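PDB 3OBB: NAD-dependent L-serine dehydrogenase from Pseudomonas aeruginosa, which catalyses the NAD+-dependent oxidation of L-serine and methyl-L-serine, with low activity toward beta-hydroxyisobutyrate, and works as a homotetramer built as a dimer of dimers. Local coordinates for residues H13-M18 and G125-A131; T91-S97 and L116-P122. Residue numbers count along the deposited sequence, not the author numbering.

Contact 1 of 2, residues H13-M18 and G125-A131; sequences HMGAPM and GGTAGAA. With ACT (acetate ion), chain B; EDO (1,2-ethanediol), chain E.
A130 turns its CB toward M14, P17 and M18: P17 CG lies 3.6 Å from A130 CB, while CE of M14 (selenomethionine, like M18) and M18 CG each lie 4.0 Å from A130 CB, M18 then leading away. M14 reaches across with all three chi angles in m, bringing its SE to 3.6 Å from T127 N. P17 CB is also 3.7 Å from A131 CA. The CA register pairs M14 with T127 (5.7 Å), P17 with A131 (4.9 Å) and M18 with A130 (5.4 Å). Residues 127-131 are helical, entered from the loop G125-G126, and P17-M18 are helical too; M18 N bonds to M14 O (3.1 Å), and A130 N to O of the N-cap residue G126 (2.6 Å). G125, at phi 125° and psi 171°, calls for glycine, since a CB here would jam against the preceding carbonyl O. T127 CB sits over the face of the H13 ring, 3.9 Å from its centroid, a CH-pi contact, while H13 ND1 donates to acetate OXT (2.7 Å) and H13 N to ethanediol O2 (2.9 Å), both probably from the crystallisation liquor. Residues 13-18 belong to the NAD+-binding segment, and G15 fits the last glycine of a Rossmann GxGxxG motif. Beyond the apolar patch, L135 of strand 135-140 touches M14, M18 and A130, and A131 O accepts from N21 further along helix 15-24.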
ATOM      1  N   HIS A  13      -5.314  31.634  -7.839  1.00 37.25           N
ATOM      2  CA  HIS A  13      -5.978  30.840  -8.867  1.00 39.37           C
ATOM      3  C   HIS A  13      -7.498  30.778  -8.681  1.00 37.57           C
ATOM      4  O   HIS A  13      -8.265  30.910  -9.641  1.00 36.75           O
ATOM      5  CB  HIS A  13      -5.421  29.403  -8.782  1.00 40.69           C
ATOM      6  CG  HIS A  13      -5.377  28.682 -10.089  1.00 46.00           C
ATOM      7  ND1 HIS A  13      -5.724  27.347 -10.215  1.00 46.73           N
ATOM      8  CD2 HIS A  13      -5.022  29.105 -11.332  1.00 50.09           C
ATOM      9  CE1 HIS A  13      -5.576  26.976 -11.476  1.00 49.78           C
ATOM     10  NE2 HIS A  13      -5.144  28.020 -12.174  1.00 52.92           N
HETATM   11  N   MSE A  14      -7.896  30.553  -7.434  1.00 36.24           N
HETATM   12  CA  MSE A  14      -9.285  30.447  -7.071  1.00 35.06           C
HETATM   13  C   MSE A  14      -9.841  31.784  -6.560  1.00 35.26           C
HETATM   14  O   MSE A  14     -10.972  32.162  -6.909  1.00 35.08           O
HETATM   15  CB  MSE A  14      -9.433  29.358  -6.027  1.00 35.36           C
HETATM   16  CG  MSE A  14      -8.899  28.000  -6.490  1.00 36.38           C
HETATM   17 SE   MSE A  14     -10.013  27.258  -7.875  0.80 42.97          SE
HETATM   18  CE  MSE A  14     -11.553  26.775  -6.780  1.00 39.47           C
ATOM     19  N   GLY A  15      -9.049  32.496  -5.751  1.00 35.02           N
ATOM     20  CA  GLY A  15      -9.479  33.758  -5.164  1.00 35.21           C
ATOM     21  C   GLY A  15      -9.880  34.820  -6.190  1.00 35.22           C
ATOM     22  O   GLY A  15     -10.931  35.482  -6.066  1.00 35.24           O
ATOM     23  N   ALA A  16      -9.047  35.006  -7.202  1.00 35.45           N
ATOM     24  CA  ALA A  16      -9.346  36.026  -8.216  1.00 36.39           C
ATOM     25  C   ALA A  16     -10.727  35.843  -8.880  1.00 35.84           C
ATOM     26  O   ALA A  16     -11.548  36.760  -8.822  1.00 36.32           O
ATOM     27  CB  ALA A  16      -8.227  36.131  -9.273  1.00 36.50           C
ATOM     28  N   PRO A  17     -10.989  34.683  -9.502  1.00 34.47           N
ATOM     29  CA  PRO A  17     -12.305  34.570 -10.144  1.00 35.45           C
ATOM     30  C   PRO A  17     -13.482  34.544  -9.162  1.00 36.11           C
ATOM     31  O   PRO A  17     -14.561  35.016  -9.510  1.00 37.46           O
ATOM     32  CB  PRO A  17     -12.226  33.239 -10.942  1.00 34.46           C
ATOM     33  CG  PRO A  17     -11.144  32.460 -10.306  1.00 34.03           C
ATOM     34  CD  PRO A  17     -10.168  33.474  -9.701  1.00 34.96           C
HETATM   35  N   MSE A  18     -13.281  34.008  -7.962  1.00 35.84           N
HETATM   36  CA  MSE A  18     -14.317  34.045  -6.921  1.00 37.93           C
HETATM   37  C   MSE A  18     -14.654  35.492  -6.547  1.00 38.35           C
HETATM   38  O   MSE A  18     -15.822  35.840  -6.461  1.00 39.27           O
HETATM   39  CB  MSE A  18     -13.899  33.262  -5.665  1.00 36.63           C
HETATM   40  CG  MSE A  18     -13.700  31.769  -5.885  1.00 35.10           C
HETATM   41 SE   MSE A  18     -12.841  30.924  -4.342  0.85 41.84          SE
HETATM   42  CE  MSE A  18     -14.247  31.347  -3.044  1.00 36.31           C
ATOM     43  N   GLY A 125     -14.256  22.143  -7.207  1.00 41.09           N
ATOM     44  CA  GLY A 125     -14.502  22.624  -8.538  1.00 42.61           C
ATOM     45  C   GLY A 125     -13.226  23.251  -9.088  1.00 44.03           C
ATOM     46  O   GLY A 125     -12.212  23.451  -8.386  1.00 44.55           O
ATOM     47  N   GLY A 126     -13.239  23.572 -10.353  1.00 44.61           N
ATOM     48  CA  GLY A 126     -12.003  24.048 -10.892  1.00 46.24           C
ATOM     49  C   GLY A 126     -11.789  25.534 -10.794  1.00 45.02           C
ATOM     50  O   GLY A 126     -12.674  26.288 -10.417  1.00 44.46           O
ATOM     51  N   THR A 127     -10.588  25.934 -11.188  1.00 45.81           N
ATOM     52  CA  THR A 127     -10.319  27.278 -11.642  1.00 45.36           C
ATOM     53  C   THR A 127     -11.451  27.678 -12.578  1.00 45.45           C
ATOM     54  O   THR A 127     -11.859  28.838 -12.620  1.00 45.51           O
ATOM     55  CB  THR A 127      -8.956  27.286 -12.347  1.00 46.74           C
ATOM     56  OG1 THR A 127      -8.139  28.288 -11.770  1.00 46.35           O
ATOM     57  CG2 THR A 127      -9.043  27.455 -13.911  1.00 49.33           C
ATOM     58  N   ALA A 128     -11.933  26.689 -13.330  1.00 46.36           N
ATOM     59  CA  ALA A 128     -13.104  26.775 -14.217  1.00 47.36           C
ATOM     60  C   ALA A 128     -14.423  26.947 -13.442  1.00 46.44           C
ATOM     61  O   ALA A 128     -15.291  27.719 -13.844  1.00 47.04           O
ATOM     62  CB  ALA A 128     -13.182  25.486 -15.092  1.00 48.89           C
ATOM     63  N   GLY A 129     -14.588  26.182 -12.361  1.00 45.09           N
ATOM     64  CA  GLY A 129     -15.762  26.331 -11.494  1.00 44.32           C
ATOM     65  C   GLY A 129     -15.766  27.692 -10.832  1.00 42.86           C
ATOM     66  O   GLY A 129     -16.785  28.374 -10.765  1.00 43.62           O
ATOM     67  N   ALA A 130     -14.597  28.098 -10.362  1.00 41.26           N
ATOM     68  CA  ALA A 130     -14.462  29.397  -9.741  1.00 40.48           C
ATOM     69  C   ALA A 130     -14.851  30.491 -10.727  1.00 41.36           C
ATOM     70  O   ALA A 130     -15.606  31.400 -10.352  1.00 42.27           O
ATOM     71  CB  ALA A 130     -13.068  29.595  -9.241  1.00 39.02           C
ATOM     72  N   ALA A 131     -14.357  30.398 -11.967  1.00 40.57           N
ATOM     73  CA  ALA A 131     -14.658  31.409 -12.983  1.00 42.23           C
ATOM     74  C   ALA A 131     -16.115  31.437 -13.347  1.00 43.50           C
ATOM     75  O   ALA A 131     -16.680  32.506 -13.425  1.00 44.06           O
ATOM     76  CB  ALA A 131     -13.817  31.230 -14.213  1.00 42.37           C
TER
HETATM   77  C   ACT B 402      -6.902  24.946  -7.772  1.00 66.14           C
HETATM   78  O   ACT B 402      -7.013  24.251  -8.812  1.00 65.98           O
HETATM   79  OXT ACT B 402      -6.216  25.998  -7.876  1.00 66.38           O
HETATM   80  CH3 ACT B 402      -7.543  24.538  -6.478  1.00 65.66           C
HETATM   81  C1  EDO E 405      -1.108  31.699  -7.378  1.00 56.69           C
HETATM   82  O1  EDO E 405      -1.723  31.865  -8.667  1.00 56.94           O
HETATM   83  C2  EDO E 405      -1.622  30.437  -6.669  1.00 55.25           C
HETATM   84  O2  EDO E 405      -3.047  30.453  -6.445  1.00 51.74           O

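Contact 2 of 2, residues T91-S97 and L116-P122; sequences TLVLECS and LAMLDAP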
ATOM      1  N   THR A  91     -19.564  41.569  11.856  1.00 78.41           N
ATOM      2  CA  THR A  91     -19.119  41.107  10.546  1.00 74.95           C
ATOM      3  C   THR A  91     -19.041  39.579  10.439  1.00 70.69           C
ATOM      4  O   THR A  91     -18.609  38.890  11.371  1.00 71.45           O
ATOM      5  CB  THR A  91     -17.779  41.793  10.057  1.00 74.55           C
ATOM      6  OG1 THR A  91     -17.387  41.239   8.787  1.00 71.21           O
ATOM      7  CG2 THR A  91     -16.624  41.601  11.045  1.00 76.03           C
ATOM      8  N   LEU A  92     -19.506  39.087   9.296  1.00 67.22           N
ATOM      9  CA  LEU A  92     -19.471  37.671   8.880  1.00 62.77           C
ATOM     10  C   LEU A  92     -18.109  37.305   8.298  1.00 60.13           C
ATOM     11  O   LEU A  92     -17.625  37.993   7.396  1.00 58.89           O
ATOM     12  CB  LEU A  92     -20.468  37.502   7.740  1.00 60.74           C
ATOM     13  CG  LEU A  92     -21.260  36.248   7.438  1.00 59.31           C
ATOM     14  CD1 LEU A  92     -21.667  36.293   5.994  1.00 55.81           C
ATOM     15  CD2 LEU A  92     -20.514  34.966   7.758  1.00 57.58           C
ATOM     16  N   VAL A  93     -17.500  36.224   8.785  1.00 58.52           N
ATOM     17  CA  VAL A  93     -16.243  35.750   8.208  1.00 56.08           C
ATOM     18  C   VAL A  93     -16.461  34.429   7.467  1.00 52.64           C
ATOM     19  O   VAL A  93     -17.005  33.489   8.029  1.00 51.69           O
ATOM     20  CB  VAL A  93     -15.114  35.583   9.261  1.00 57.26           C
ATOM     21  CG1 VAL A  93     -13.788  35.253   8.563  1.00 56.00           C
ATOM     22  CG2 VAL A  93     -14.944  36.813  10.093  1.00 60.63           C
ATOM     23  N   LEU A  94     -16.062  34.395   6.191  1.00 51.17           N
ATOM     24  CA  LEU A  94     -16.068  33.176   5.369  1.00 48.73           C
ATOM     25  C   LEU A  94     -14.630  32.757   5.054  1.00 46.97           C
ATOM     26  O   LEU A  94     -13.988  33.362   4.206  1.00 47.29           O
ATOM     27  CB  LEU A  94     -16.852  33.426   4.069  1.00 48.74           C
ATOM     28  CG  LEU A  94     -18.404  33.377   4.046  1.00 50.84           C
ATOM     29  CD1 LEU A  94     -19.037  33.603   5.399  1.00 52.31           C
ATOM     30  CD2 LEU A  94     -19.061  34.285   2.997  1.00 48.71           C
ATOM     31  N   GLU A  95     -14.113  31.754   5.759  1.00 45.84           N
ATOM     32  CA  GLU A  95     -12.770  31.255   5.514  1.00 44.64           C
ATOM     33  C   GLU A  95     -12.822  29.993   4.578  1.00 42.79           C
ATOM     34  O   GLU A  95     -13.211  28.875   5.015  1.00 41.16           O
ATOM     35  CB  GLU A  95     -12.052  30.975   6.837  1.00 45.87           C
ATOM     36  CG  GLU A  95     -10.544  31.158   6.783  1.00 46.92           C
ATOM     37  CD  GLU A  95      -9.905  30.505   5.535  1.00 45.77           C
ATOM     38  OE1 GLU A  95      -9.417  31.237   4.624  1.00 42.81           O
ATOM     39  OE2 GLU A  95      -9.907  29.258   5.479  1.00 41.74           O
ATOM     40  N   CYS A  96     -12.411  30.209   3.319  1.00 41.02           N
ATOM     41  CA  CYS A  96     -12.678  29.301   2.187  1.00 39.96           C
ATOM     42  C   CYS A  96     -11.442  28.617   1.659  1.00 39.65           C
ATOM     43  O   CYS A  96     -11.507  27.920   0.652  1.00 37.94           O
ATOM     44  CB  CYS A  96     -13.310  30.038   1.003  1.00 39.30           C
ATOM     45  SG  CYS A  96     -14.839  30.863   1.389  1.00 38.12           S
ATOM     46  N   SER A  97     -10.323  28.813   2.347  1.00 41.19           N
ATOM     47  CA  SER A  97      -9.121  28.064   2.048  1.00 41.31           C
ATOM     48  C   SER A  97      -9.338  26.625   2.448  1.00 41.01           C
ATOM     49  O   SER A  97     -10.252  26.303   3.212  1.00 41.56           O
ATOM     50  CB  SER A  97      -7.947  28.620   2.853  1.00 42.57           C
ATOM     51  OG  SER A  97      -7.778  29.989   2.555  1.00 44.16           O
ATOM     52  N   LEU A 116     -17.717  36.854  16.710  1.00 82.83           N
ATOM     53  CA  LEU A 116     -17.898  36.836  15.252  1.00 78.56           C
ATOM     54  C   LEU A 116     -18.586  35.587  14.729  1.00 74.55           C
ATOM     55  O   LEU A 116     -18.329  34.494  15.206  1.00 73.73           O
ATOM     56  CB  LEU A 116     -16.569  37.048  14.536  1.00 76.24           C
ATOM     57  CG  LEU A 116     -15.806  38.351  14.799  1.00 80.26           C
ATOM     58  CD1 LEU A 116     -14.428  38.201  14.191  1.00 79.88           C
ATOM     59  CD2 LEU A 116     -16.517  39.587  14.252  1.00 80.72           C
ATOM     60  N   ALA A 117     -19.467  35.766  13.748  1.00 73.04           N
ATOM     61  CA  ALA A 117     -20.020  34.654  12.979  1.00 69.34           C
ATOM     62  C   ALA A 117     -19.042  34.229  11.883  1.00 65.91           C
ATOM     63  O   ALA A 117     -18.809  34.984  10.928  1.00 65.25           O
ATOM     64  CB  ALA A 117     -21.344  35.044  12.376  1.00 69.79           C
HETATM   65  N   MSE A 118     -18.477  33.026  12.031  1.00 63.26           N
HETATM   66  CA  MSE A 118     -17.534  32.463  11.073  1.00 60.15           C
HETATM   67  C   MSE A 118     -17.990  31.121  10.501  1.00 55.78           C
HETATM   68  O   MSE A 118     -18.576  30.299  11.202  1.00 56.20           O
HETATM   69  CB  MSE A 118     -16.139  32.305  11.692  1.00 60.39           C
HETATM   70  CG  MSE A 118     -15.179  31.480  10.807  1.00 58.52           C
HETATM   71 SE   MSE A 118     -13.386  31.319  11.542  0.70 61.89          SE
HETATM   72  CE  MSE A 118     -12.763  33.106  11.182  1.00 66.14           C
ATOM     73  N   LEU A 119     -17.719  30.923   9.217  1.00 51.93           N
ATOM     74  CA  LEU A 119     -17.905  29.639   8.553  1.00 47.94           C
ATOM     75  C   LEU A 119     -16.577  29.185   7.953  1.00 45.72           C
ATOM     76  O   LEU A 119     -15.794  30.010   7.455  1.00 45.18           O
ATOM     77  CB  LEU A 119     -18.938  29.774   7.429  1.00 46.72           C
ATOM     78  CG  LEU A 119     -20.356  30.202   7.782  1.00 48.36           C
ATOM     79  CD1 LEU A 119     -21.147  30.378   6.504  1.00 45.97           C
ATOM     80  CD2 LEU A 119     -21.026  29.190   8.741  1.00 44.95           C
ATOM     81  N   ASP A 120     -16.311  27.885   8.005  1.00 43.87           N
ATOM     82  CA  ASP A 120     -15.313  27.296   7.109  1.00 41.06           C
ATOM     83  C   ASP A 120     -16.075  26.795   5.881  1.00 39.29           C
ATOM     84  O   ASP A 120     -17.018  26.018   5.991  1.00 39.53           O
ATOM     85  CB  ASP A 120     -14.436  26.208   7.788  1.00 40.67           C
ATOM     86  CG  ASP A 120     -15.255  25.069   8.432  1.00 40.13           C
ATOM     87  OD1 ASP A 120     -15.843  25.229   9.521  1.00 42.24           O
ATOM     88  OD2 ASP A 120     -15.278  23.976   7.859  1.00 39.09           O
ATOM     89  N   ALA A 121     -15.699  27.283   4.715  1.00 37.73           N
ATOM     90  CA  ALA A 121     -16.422  26.964   3.515  1.00 36.89           C
ATOM     91  C   ALA A 121     -15.456  26.730   2.342  1.00 36.10           C
ATOM     92  O   ALA A 121     -15.472  27.488   1.339  1.00 35.82           O
ATOM     93  CB  ALA A 121     -17.435  28.054   3.196  1.00 38.45           C
ATOM     94  N   PRO A 122     -14.601  25.700   2.475  1.00 34.74           N
ATOM     95  CA  PRO A 122     -13.683  25.281   1.430  1.00 34.70           C
ATOM     96  C   PRO A 122     -14.464  24.876   0.226  1.00 34.90           C
ATOM     97  O   PRO A 122     -15.655  24.497   0.303  1.00 34.70           O
ATOM     98  CB  PRO A 122     -13.027  24.034   2.011  1.00 33.48           C
ATOM     99  CG  PRO A 122     -14.050  23.556   3.053  1.00 33.81           C
ATOM    100  CD  PRO A 122     -14.462  24.834   3.655  1.00 36.02           C
TER
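Strands 92-95 and 117-124 are the neighbouring parallel strands of a beta-alpha-beta unit in the Rossmann-type NAD-binding domain, connected through helix 101-112. The axes of 92-95 and 117-120 run 15° apart and approach to 4.8 Å. Four backbone bonds form the parallel ladder: V93 N to A117 O (2.8 Å), L119 N to V93 O (2.9 Å), E95 N to L119 O (3.0 Å) and A121 N to E95 O (3.0 Å). V93 and E95 thus spend both their N and O on this partner, whereas L92 and L94 bond their backbones to D61, V63 and S65 of the preceding strand region, so strand 92-95 is paired along both edges. CA-H...O contacts supplement the ladder, with M118 CA 3.3 Å from V93 O and D120 CA 3.4 Å from E95 O.

On the face covered by helices 70-78 and 101-112, V93 CG1 meets CE of the selenomethionine M118 at 3.5 Å; on the other L94 CD1 lies 4.0 Å from L119 CD1, and L92 and L119 touch A149 of helix 143-156. Both carboxylate oxygens of D120 are satisfied, and so is E95 OE1. E95 OE1 is bonded to S65 OG and receives S97 OG (2.9 Å), which itself is bonded to L67 N. D120 OD1 is met by H108 NE2 and G167 N, and D120 OD2 by Q170 N. Beyond the ladder, at C96 and P122, the chains remain close: P122 CA points its hydrogen almost straight at C96 O, 3.5 Å from CA to O with 177° at the hydrogen.

Contacts 1 and 2 share the NAD-binding domain, their centres 18 Å apart, and adjoin in sequence: strand 117-124 of contact 2 leads into helix 127-132 of contact 1. Both approach the active-site residue K173, whose side chain is about 4 Å from that of P122 in contact 2 and about 7 Å from that of M14 in contact 1. H13 is itself part of the NAD+ site, its side chain about 8 Å from that of P68; the side chain of S97 is about 4 Å from that of L67, which probably binds NAD+ as in relatives. A bound HEPES buffer molecule lies about 3 Å from G125 and about 8 Å from the P122 side chain.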